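Local coordinates for putative cytoplasmic protein (Salmonella typhimurium, PDB 2GK3), which is of unknown function but adopts a fold related to the class I glutamine amidotransferases and assembles into a hexamer, at residues 64-68 and 90-96; 11-17 and 54-60; 157-161 and 229-233. All coordinates share one frame. Numbering follows the deposited sequence.

In the fold
Contact 2 joins strand 12-28 to strand 55-59 in the parallel part of the central sheet, largely by backbone hydrogen bonds, and is partly buried. Contact 1 follows and packs against it: strand 55-59 runs on into helix 61-67, Val-64 and Phe-68 rest on Ile-16 and Met-59, and Phe-91 on Ile-16. Mostly buried, it has an aromatic pair, one direct backbone hydrogen bond and several bridging waters, and other subunits reach it. Contact 3, buried though small, lies about 24 Å from contact 2, centre to centre, across the chain's centre. There a strand and a loop meet through one tryptophan-glutamate hydrogen bond beside another subunit, whereas no other chain of the assembly touches contact 2.

Contact 1 of 3, residues 64-68 and 90-96; sequences VQIAF and TFLLQNE
The last turn of helix 61-67 lies across the break between helix 88-92 and helix 95-98. Val-64 to Ile-66 are helical; at the break, Leu-93 (phi/psi -119/53) and the extended N-cap residue Gln-94 (-57/156) redirect the chain. The closest CA pair is Gln-65 and Gln-94 (4.4 Å); Val-64 and Phe-91 follow at 6.5 Å. At the apolar end, Phe-68 (chi1 t, chi2 82°) and Phe-91 (m, 104°) form an offset edge-to-face pair, the edge of Phe-91 toward the face of Phe-68, with centroids 5.7 Å apart and planes at 86°. Val-64 in the t rotamer brings CG1 to 3.7 Å from Phe-91 CD2. Gln-94 (m, t) folds back on the C-terminal end of helix 88-92: its NE2 donates to Phe-91 O (3.1 Å), its CG lies 3.5 Å from Val-64 O, and its OE1 accepts from water 4 (2.6 Å), which also donates to Phe-68 O (2.8 Å). Beyond it, Asn-95 N donates to Gln-65 O (3.2 Å), and water 3 joins Gln-65 O (2.7 Å) to Glu-96 N (3.0 Å), so Gln-65 O receives the first amide of helix 95-98 directly and the second through water. Gln-65 (m, t) sets CG 3.9 Å from Thr-90 CG2; its NE2 reaches water 2 (3.1 Å), which donates to Thr-90 O and Leu-93 O (both 2.8 Å). Its side-chain amide also hydrogen-bonds Ser-36 and Tyr-38 of a neighbouring subunit, and Thr-90 OG1 hydrogen-bonds Tyr-30 of another. This is helix packing beside a Rossmann-like sheet, serving also as a subunit interface of the hexamer.

Contact 2 of 3, residues 11-17 and 54-60; sequences LKVLFIG and VDIDYMP
Phe-15 (chi1 t) overlaps the ring of Tyr-58 by an apolar contact, its CD2 3.9 Å from Tyr-58 CE1, while its CB meets Ile-56 CG2 at 4.2 Å; helix 43-51 packs on this face. Strands 12-17 and 55-59 run parallel, their axes 4.8 Å apart at 23°, pairing Lys-12/Asp-55 through Ile-16/Met-59. Hydrogen bonds are Asp-55 N/Leu-11 O (2.9 Å), Val-13 N/Asp-55 O (2.9 Å), Asp-57 N/Val-13 O (3.0 Å), Phe-15 N/Asp-57 O (2.8 Å), Met-59 N/Phe-15 O (2.9 Å) and Gly-17 N/Met-59 O (3.0 Å). Tyr-58 OH donates to Gly-17 O (2.7 Å). Gly-17 has phi/psi 116/-143, where a CB would jam against the preceding carbonyl O. On the other face, Leu-14 CD2 packs 3.9 Å from CB of selenomethionine Met-59, and Lys-12 NZ makes long salt bridges to Asp-55 OD2 (3.8 Å) and Asp-57 OD2 (3.9 Å); Asp-57 OD2 also hydrogen-bonds Tyr-78 OH. The hairpin with strand 31-40, then helix 43-51, connects these parallel strands of a beta-alpha-beta crossover in a Rossmann-like sheet.

Contact 3 of 3, residues 157-161 and 229-233; sequences DRVEK and PHWGT
Trp-231 loses the largest area to the contact (77 Å²), followed by Glu-160 (41 Å²); the indole edge is set against strand 158-161 although the nearest CA atoms, of Glu-160 and Trp-231, are 8.3 Å apart. With chi1 m and chi2 near 2°, the indole NE1 donates to Glu-160 OE1 (2.9 Å, N-H...O angle 165°). Glu-160 takes an m, m rotamer that folds its carboxylate over to meet it, and OE2 makes a salt bridge to Arg-158 NH1 (2.9 Å) on the same strand. Arg-158 (m, t) starts the strand; its CG touches Trp-231 CZ2 at 3.7 Å, while its guanidinium continues to Asp-156, to Asn-89 of a neighbouring subunit and, by a cation-pi contact, to Tyr-127. The arrangement ties a strand paired antiparallel with strand 185-194 to the irregular loop between strand 218-223 and helix 234-237, within the glutamine amidotransferase-like fold. That loop has a cis peptide between Pro-229 and His-230. Water 6 donates to Glu-160 OE1 (2.7 Å) and is hydrogen-bonded to His-230 NE2 (2.8 Å). A glycerol, probably from the crystallisation liquor, hydrogen-bonds His-230 ND1 and Trp-231 N, and the imidazole meets Phe-98 of the neighbouring subunit edge-to-face.

Contact 1 of 3, residues 64-68 and 90-96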
loop_
_atom_site.group_PDB
_atom_site.type_symbol
_atom_site.label_atom_id
_atom_site.label_comp_id
_atom_site.label_asym_id
_atom_site.label_seq_id
_atom_site.Cartn_x
_atom_site.Cartn_y
_atom_site.Cartn_z
ATOM N N VAL E 64 -12.398 -16.506 10.149
ATOM C CA VAL E 64 -13.074 -15.818 11.246
ATOM C C VAL E 64 -13.893 -14.629 10.706
ATOM O O VAL E 64 -15.019 -14.411 11.145
ATOM C CB VAL E 64 -12.063 -15.354 12.341
ATOM C CG1 VAL E 64 -12.738 -14.449 13.405
ATOM C CG2 VAL E 64 -11.392 -16.557 13.000
ATOM N N GLN E 65 -13.321 -13.890 9.747
ATOM C CA GLN E 65 -13.965 -12.744 9.084
ATOM C C GLN E 65 -15.268 -13.095 8.359
ATOM O O GLN E 65 -16.255 -12.386 8.502
ATOM C CB GLN E 65 -13.018 -12.076 8.077
ATOM C CG GLN E 65 -11.749 -11.477 8.639
ATOM C CD GLN E 65 -11.110 -10.456 7.684
ATOM O OE1 GLN E 65 -10.690 -10.797 6.570
ATOM N NE2 GLN E 65 -11.025 -9.200 8.127
ATOM N N ILE E 66 -15.245 -14.185 7.588
ATOM C CA ILE E 66 -16.373 -14.686 6.784
ATOM C C ILE E 66 -17.392 -15.510 7.575
ATOM O O ILE E 66 -18.598 -15.461 7.291
ATOM C CB ILE E 66 -15.882 -15.737 5.721
ATOM C CG1 ILE E 66 -15.007 -15.154 4.631
ATOM C CG2 ILE E 66 -17.068 -16.496 5.075
ATOM C CD1 ILE E 66 -14.552 -16.289 3.673
ATOM N N ALA E 67 -16.898 -16.316 8.518
ATOM C CA ALA E 67 -17.634 -17.507 8.950
ATOM C C ALA E 67 -17.357 -17.964 10.367
ATOM O O ALA E 67 -17.441 -19.166 10.654
ATOM C CB ALA E 67 -17.345 -18.672 7.986
ATOM N N PHE E 68 -17.031 -17.033 11.260
ATOM C CA PHE E 68 -16.923 -17.407 12.669
ATOM C C PHE E 68 -18.296 -17.865 13.190
ATOM O O PHE E 68 -19.299 -17.213 12.908
ATOM C CB PHE E 68 -16.350 -16.273 13.540
ATOM C CG PHE E 68 -16.036 -16.720 14.926
ATOM C CD1 PHE E 68 -14.843 -17.367 15.196
ATOM C CD2 PHE E 68 -16.976 -16.604 15.932
ATOM C CE1 PHE E 68 -14.571 -17.845 16.483
ATOM C CE2 PHE E 68 -16.722 -17.077 17.207
ATOM C CZ PHE E 68 -15.518 -17.691 17.492
ATOM N N THR E 90 -10.029 -8.864 14.497
ATOM C CA THR E 90 -10.535 -9.866 13.550
ATOM C C THR E 90 -11.823 -10.508 14.065
ATOM O O THR E 90 -12.788 -10.634 13.307
ATOM C CB THR E 90 -9.479 -10.938 13.137
ATOM O OG1 THR E 90 -8.386 -10.285 12.490
ATOM C CG2 THR E 90 -10.087 -11.967 12.156
ATOM N N PHE E 91 -11.833 -10.871 15.349
ATOM C CA PHE E 91 -13.020 -11.407 16.018
ATOM C C PHE E 91 -14.158 -10.388 16.174
ATOM O O PHE E 91 -15.312 -10.702 15.931
ATOM C CB PHE E 91 -12.640 -11.920 17.384
ATOM C CG PHE E 91 -11.794 -13.150 17.358
ATOM C CD1 PHE E 91 -10.429 -13.072 17.620
ATOM C CD2 PHE E 91 -12.360 -14.399 17.099
ATOM C CE1 PHE E 91 -9.627 -14.202 17.618
ATOM C CE2 PHE E 91 -11.551 -15.551 17.091
ATOM C CZ PHE E 91 -10.171 -15.436 17.362
ATOM N N LEU E 92 -13.818 -9.173 16.585
ATOM C CA LEU E 92 -14.786 -8.128 16.857
ATOM C C LEU E 92 -15.397 -7.491 15.608
ATOM O O LEU E 92 -16.566 -7.085 15.637
ATOM C CB LEU E 92 -14.146 -7.040 17.734
ATOM C CG LEU E 92 -13.960 -7.420 19.212
ATOM C CD1 LEU E 92 -12.929 -6.559 19.939
ATOM C CD2 LEU E 92 -15.309 -7.410 19.946
ATOM N N LEU E 93 -14.599 -7.390 14.541
ATOM C CA LEU E 93 -14.940 -6.631 13.334
ATOM C C LEU E 93 -14.996 -7.535 12.108
ATOM O O LEU E 93 -14.337 -7.270 11.084
ATOM C CB LEU E 93 -13.921 -5.501 13.099
ATOM C CG LEU E 93 -13.683 -4.520 14.249
ATOM C CD1 LEU E 93 -12.569 -3.540 13.913
ATOM C CD2 LEU E 93 -14.989 -3.792 14.579
ATOM N N GLN E 94 -15.777 -8.611 12.228
ATOM C CA GLN E 94 -16.095 -9.478 11.101
ATOM C C GLN E 94 -16.748 -8.659 9.967
ATOM O O GLN E 94 -17.298 -7.572 10.188
ATOM C CB GLN E 94 -17.003 -10.622 11.544
ATOM C CG GLN E 94 -16.382 -11.560 12.576
ATOM C CD GLN E 94 -17.420 -12.454 13.288
ATOM O OE1 GLN E 94 -18.360 -12.957 12.663
ATOM N NE2 GLN E 94 -17.243 -12.658 14.586
ATOM N N ASN E 95 -16.634 -9.174 8.754
ATOM C CA ASN E 95 -17.087 -8.514 7.536
ATOM C C ASN E 95 -18.538 -7.995 7.549
ATOM O O ASN E 95 -18.803 -6.890 7.072
ATOM C CB ASN E 95 -16.830 -9.451 6.348
ATOM C CG ASN E 95 -15.376 -9.526 5.986
ATOM O OD1 ASN E 95 -14.529 -8.919 6.654
ATOM N ND2 ASN E 95 -15.065 -10.244 4.917
ATOM N N GLU E 96 -19.457 -8.775 8.117
ATOM C CA GLU E 96 -20.861 -8.364 8.241
ATOM C C GLU E 96 -21.036 -7.167 9.189
ATOM O O GLU E 96 -21.923 -6.335 9.005
ATOM C CB GLU E 96 -21.744 -9.537 8.690
ATOM C CG GLU E 96 -22.103 -10.520 7.587
ATOM C CD GLU E 96 -22.780 -11.785 8.131
ATOM O OE1 GLU E 96 -23.910 -11.689 8.675
ATOM O OE2 GLU E 96 -22.175 -12.883 8.024
HETATM O O HOH W 1 -17.833 -14.141 10.277
HETATM O O HOH W 2 -12.454 -9.333 10.860
HETATM O O HOH W 3 -18.904 -11.658 8.488
HETATM O O HOH W 4 -20.072 -14.646 13.752
#

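Contact 2 of 3, residues 11-17 and 54-60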
loop_
_atom_site.group_PDB
_atom_site.type_symbol
_atom_site.label_atom_id
_atom_site.label_comp_id
_atom_site.label_asym_id
_atom_site.label_seq_id
_atom_site.Cartn_x
_atom_site.Cartn_y
_atom_site.Cartn_z
ATOM N N LEU E 11 -9.227 -35.531 22.181
ATOM C CA LEU E 11 -9.438 -34.072 22.118
ATOM C C LEU E 11 -9.859 -33.524 20.784
ATOM O O LEU E 11 -9.193 -33.734 19.773
ATOM C CB LEU E 11 -8.179 -33.303 22.518
ATOM C CG LEU E 11 -7.349 -33.628 23.748
ATOM C CD1 LEU E 11 -6.210 -32.621 23.809
ATOM C CD2 LEU E 11 -8.185 -33.625 25.042
ATOM N N LYS E 12 -10.950 -32.769 20.807
ATOM C CA LYS E 12 -11.374 -31.989 19.662
ATOM C C LYS E 12 -10.977 -30.548 19.944
ATOM O O LYS E 12 -11.496 -29.923 20.881
ATOM C CB LYS E 12 -12.880 -32.113 19.479
ATOM C CG LYS E 12 -13.345 -31.776 18.083
ATOM C CD LYS E 12 -14.863 -31.700 18.005
ATOM C CE LYS E 12 -15.373 -32.216 16.655
ATOM N NZ LYS E 12 -14.704 -31.586 15.460
ATOM N N VAL E 13 -10.041 -30.028 19.158
ATOM C CA VAL E 13 -9.500 -28.676 19.372
ATOM C C VAL E 13 -9.710 -27.780 18.147
ATOM O O VAL E 13 -9.443 -28.199 17.023
ATOM C CB VAL E 13 -7.996 -28.734 19.737
ATOM C CG1 VAL E 13 -7.367 -27.318 19.813
ATOM C CG2 VAL E 13 -7.792 -29.495 21.037
ATOM N N LEU E 14 -10.191 -26.557 18.373
ATOM C CA LEU E 14 -10.308 -25.535 17.332
ATOM C C LEU E 14 -9.053 -24.670 17.361
ATOM O O LEU E 14 -8.772 -24.024 18.358
ATOM C CB LEU E 14 -11.547 -24.666 17.586
ATOM C CG LEU E 14 -12.327 -23.973 16.459
ATOM C CD1 LEU E 14 -12.807 -22.628 16.937
ATOM C CD2 LEU E 14 -11.562 -23.809 15.141
ATOM N N PHE E 15 -8.279 -24.668 16.285
ATOM C CA PHE E 15 -7.066 -23.861 16.243
ATOM C C PHE E 15 -7.304 -22.640 15.343
ATOM O O PHE E 15 -7.513 -22.788 14.139
ATOM C CB PHE E 15 -5.879 -24.698 15.749
ATOM C CG PHE E 15 -4.533 -24.004 15.889
ATOM C CD1 PHE E 15 -3.632 -24.400 16.865
ATOM C CD2 PHE E 15 -4.174 -22.959 15.033
ATOM C CE1 PHE E 15 -2.404 -23.759 16.996
ATOM C CE2 PHE E 15 -2.954 -22.315 15.155
ATOM C CZ PHE E 15 -2.069 -22.709 16.131
ATOM N N ILE E 16 -7.289 -21.441 15.930
ATOM C CA ILE E 16 -7.563 -20.225 15.190
ATOM C C ILE E 16 -6.304 -19.387 14.950
ATOM O O ILE E 16 -5.518 -19.109 15.866
ATOM C CB ILE E 16 -8.643 -19.370 15.871
ATOM C CG1 ILE E 16 -9.840 -20.229 16.305
ATOM C CG2 ILE E 16 -9.096 -18.264 14.948
ATOM C CD1 ILE E 16 -10.904 -19.466 17.128
ATOM N N GLY E 17 -6.101 -18.998 13.700
ATOM C CA GLY E 17 -5.125 -17.966 13.381
ATOM C C GLY E 17 -4.003 -18.474 12.531
ATOM O O GLY E 17 -4.221 -19.282 11.660
ATOM N N VAL E 54 -4.693 -35.501 18.331
ATOM C CA VAL E 54 -5.676 -34.443 18.486
ATOM C C VAL E 54 -6.470 -34.271 17.193
ATOM O O VAL E 54 -5.900 -34.154 16.107
ATOM C CB VAL E 54 -5.033 -33.087 18.945
ATOM C CG1 VAL E 54 -6.101 -31.997 19.109
ATOM C CG2 VAL E 54 -4.236 -33.264 20.238
ATOM N N ASP E 55 -7.790 -34.274 17.337
ATOM C CA ASP E 55 -8.722 -33.953 16.269
ATOM C C ASP E 55 -8.801 -32.423 16.093
ATOM O O ASP E 55 -9.493 -31.741 16.848
ATOM C CB ASP E 55 -10.094 -34.574 16.623
ATOM C CG ASP E 55 -11.186 -34.288 15.591
ATOM O OD1 ASP E 55 -10.901 -33.786 14.477
ATOM O OD2 ASP E 55 -12.366 -34.570 15.924
ATOM N N ILE E 56 -8.097 -31.885 15.097
ATOM C CA ILE E 56 -8.016 -30.415 14.891
ATOM C C ILE E 56 -8.945 -29.871 13.792
ATOM O O ILE E 56 -8.995 -30.428 12.698
ATOM C CB ILE E 56 -6.578 -29.968 14.526
ATOM C CG1 ILE E 56 -5.584 -30.233 15.658
ATOM C CG2 ILE E 56 -6.558 -28.489 14.124
ATOM C CD1 ILE E 56 -5.379 -29.051 16.609
ATOM N N ASP E 57 -9.680 -28.796 14.089
ATOM C CA ASP E 57 -10.228 -27.927 13.054
ATOM C C ASP E 57 -9.359 -26.677 12.935
ATOM O O ASP E 57 -9.120 -25.976 13.920
ATOM C CB ASP E 57 -11.659 -27.513 13.377
ATOM C CG ASP E 57 -12.655 -28.637 13.164
ATOM O OD1 ASP E 57 -12.253 -29.755 12.759
ATOM O OD2 ASP E 57 -13.850 -28.405 13.428
ATOM N N TYR E 58 -8.883 -26.411 11.731
ATOM C CA TYR E 58 -8.080 -25.238 11.484
ATOM C C TYR E 58 -8.918 -24.102 10.903
ATOM O O TYR E 58 -9.599 -24.260 9.883
ATOM C CB TYR E 58 -6.911 -25.552 10.560
ATOM C CG TYR E 58 -6.011 -24.367 10.349
ATOM C CD1 TYR E 58 -5.599 -23.582 11.429
ATOM C CD2 TYR E 58 -5.555 -24.033 9.086
ATOM C CE1 TYR E 58 -4.779 -22.483 11.248
ATOM C CE2 TYR E 58 -4.715 -22.942 8.901
ATOM C CZ TYR E 58 -4.337 -22.168 9.993
ATOM O OH TYR E 58 -3.518 -21.074 9.816
HETATM N N MSE E 59 -8.858 -22.955 11.567
HETATM C CA MSE E 59 -9.584 -21.787 11.123
HETATM C C MSE E 59 -8.613 -20.626 10.934
HETATM O O MSE E 59 -8.293 -19.914 11.893
HETATM C CB MSE E 59 -10.687 -21.441 12.114
HETATM C CG MSE E 59 -11.590 -20.311 11.648
HETATM SE SE MSE E 59 -12.952 -19.828 12.949
HETATM C CE MSE E 59 -14.096 -21.402 12.802
ATOM N N PRO E 60 -8.129 -20.435 9.688
ATOM C CA PRO E 60 -7.268 -19.287 9.406
ATOM C C PRO E 60 -8.000 -17.980 9.719
ATOM O O PRO E 60 -9.230 -17.952 9.733
ATOM C CB PRO E 60 -7.000 -19.392 7.909
ATOM C CG PRO E 60 -7.383 -20.792 7.510
ATOM C CD PRO E 60 -8.374 -21.279 8.498
HETATM O O HOH W 5 -12.287 -30.406 15.566
#

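Contact 3 of 3, residues 157-161 and 229-233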
loop_
_atom_site.group_PDB
_atom_site.type_symbol
_atom_site.label_atom_id
_atom_site.label_comp_id
_atom_site.label_asym_id
_atom_site.label_seq_id
_atom_site.Cartn_x
_atom_site.Cartn_y
_atom_site.Cartn_z
ATOM N N ASP E 157 4.215 -4.974 23.510
ATOM C CA ASP E 157 4.630 -5.851 24.603
ATOM C C ASP E 157 5.683 -6.878 24.180
ATOM O O ASP E 157 5.971 -7.822 24.920
ATOM C CB ASP E 157 3.397 -6.532 25.240
ATOM C CG ASP E 157 2.680 -7.476 24.288
ATOM O OD1 ASP E 157 3.106 -7.594 23.109
ATOM O OD2 ASP E 157 1.697 -8.123 24.720
ATOM N N ARG E 158 6.227 -6.694 22.977
ATOM C CA ARG E 158 7.268 -7.547 22.440
ATOM C C ARG E 158 8.568 -7.343 23.215
ATOM O O ARG E 158 8.951 -6.211 23.545
ATOM C CB ARG E 158 7.584 -7.186 20.977
ATOM C CG ARG E 158 6.559 -7.561 19.939
ATOM C CD ARG E 158 6.942 -6.966 18.565
ATOM N NE ARG E 158 7.108 -5.505 18.604
ATOM C CZ ARG E 158 8.151 -4.818 18.127
ATOM N NH1 ARG E 158 9.160 -5.424 17.511
ATOM N NH2 ARG E 158 8.155 -3.501 18.217
ATOM N N VAL E 159 9.234 -8.460 23.490
ATOM C CA VAL E 159 10.621 -8.447 23.876
ATOM C C VAL E 159 11.349 -9.152 22.748
ATOM O O VAL E 159 11.140 -10.340 22.500
ATOM C CB VAL E 159 10.841 -9.136 25.248
ATOM C CG1 VAL E 159 12.364 -9.287 25.559
ATOM C CG2 VAL E 159 10.108 -8.341 26.360
ATOM N N GLU E 160 12.158 -8.399 22.016
ATOM C CA GLU E 160 12.956 -8.981 20.916
ATOM C C GLU E 160 14.336 -9.406 21.447
ATOM O O GLU E 160 15.065 -8.596 22.051
ATOM C CB GLU E 160 13.116 -7.989 19.762
ATOM C CG GLU E 160 11.794 -7.483 19.172
ATOM C CD GLU E 160 11.069 -8.529 18.307
ATOM O OE1 GLU E 160 11.538 -9.687 18.205
ATOM O OE2 GLU E 160 10.020 -8.177 17.723
ATOM N N LYS E 161 14.658 -10.679 21.228
ATOM C CA LYS E 161 15.951 -11.253 21.584
ATOM C C LYS E 161 16.622 -11.951 20.378
ATOM O O LYS E 161 16.713 -13.178 20.355
ATOM C CB LYS E 161 15.768 -12.252 22.730
ATOM C CG LYS E 161 15.280 -11.618 24.033
ATOM C CD LYS E 161 16.448 -11.112 24.864
ATOM C CE LYS E 161 16.013 -10.180 25.989
ATOM N NZ LYS E 161 17.236 -9.467 26.562
ATOM N N PRO E 229 8.631 -19.628 13.715
ATOM C CA PRO E 229 9.629 -18.559 13.489
ATOM C C PRO E 229 8.956 -17.195 13.364
ATOM O O PRO E 229 7.775 -17.161 13.053
ATOM C CB PRO E 229 10.256 -18.936 12.140
ATOM C CG PRO E 229 9.958 -20.395 11.951
ATOM C CD PRO E 229 8.631 -20.617 12.614
ATOM N N HIS E 230 9.682 -16.096 13.617
ATOM C CA HIS E 230 11.110 -16.172 14.039
ATOM C C HIS E 230 11.364 -16.369 15.545
ATOM O O HIS E 230 12.450 -16.767 15.934
ATOM C CB HIS E 230 11.943 -15.012 13.466
ATOM C CG HIS E 230 11.859 -13.734 14.247
ATOM N ND1 HIS E 230 10.714 -12.966 14.314
ATOM C CD2 HIS E 230 12.796 -13.073 14.969
ATOM C CE1 HIS E 230 10.947 -11.893 15.049
ATOM N NE2 HIS E 230 12.204 -11.937 15.463
ATOM N N TRP E 231 10.369 -16.107 16.384
ATOM C CA TRP E 231 10.526 -16.261 17.837
ATOM C C TRP E 231 10.707 -17.714 18.258
ATOM O O TRP E 231 11.568 -18.007 19.097
ATOM C CB TRP E 231 9.333 -15.683 18.569
ATOM C CG TRP E 231 9.350 -14.221 18.684
ATOM C CD1 TRP E 231 10.277 -13.359 18.173
ATOM C CD2 TRP E 231 8.356 -13.414 19.322
ATOM N NE1 TRP E 231 9.934 -12.063 18.474
ATOM C CE2 TRP E 231 8.761 -12.071 19.190
ATOM C CE3 TRP E 231 7.165 -13.699 20.019
ATOM C CZ2 TRP E 231 8.009 -11.009 19.715
ATOM C CZ3 TRP E 231 6.422 -12.631 20.543
ATOM C CH2 TRP E 231 6.835 -11.317 20.374
ATOM N N GLY E 232 9.876 -18.606 17.710
ATOM C CA GLY E 232 10.078 -20.044 17.860
ATOM C C GLY E 232 11.208 -20.464 16.929
ATOM O O GLY E 232 11.091 -20.354 15.712
ATOM N N THR E 233 12.317 -20.920 17.496
ATOM C CA THR E 233 13.486 -21.283 16.693
ATOM C C THR E 233 13.354 -22.671 16.098
ATOM O O THR E 233 12.581 -23.485 16.594
ATOM C CB THR E 233 14.778 -21.227 17.498
ATOM O OG1 THR E 233 14.650 -22.070 18.651
ATOM C CG2 THR E 233 15.075 -19.797 17.906
HETATM O O HOH W 6 13.742 -11.051 17.611
#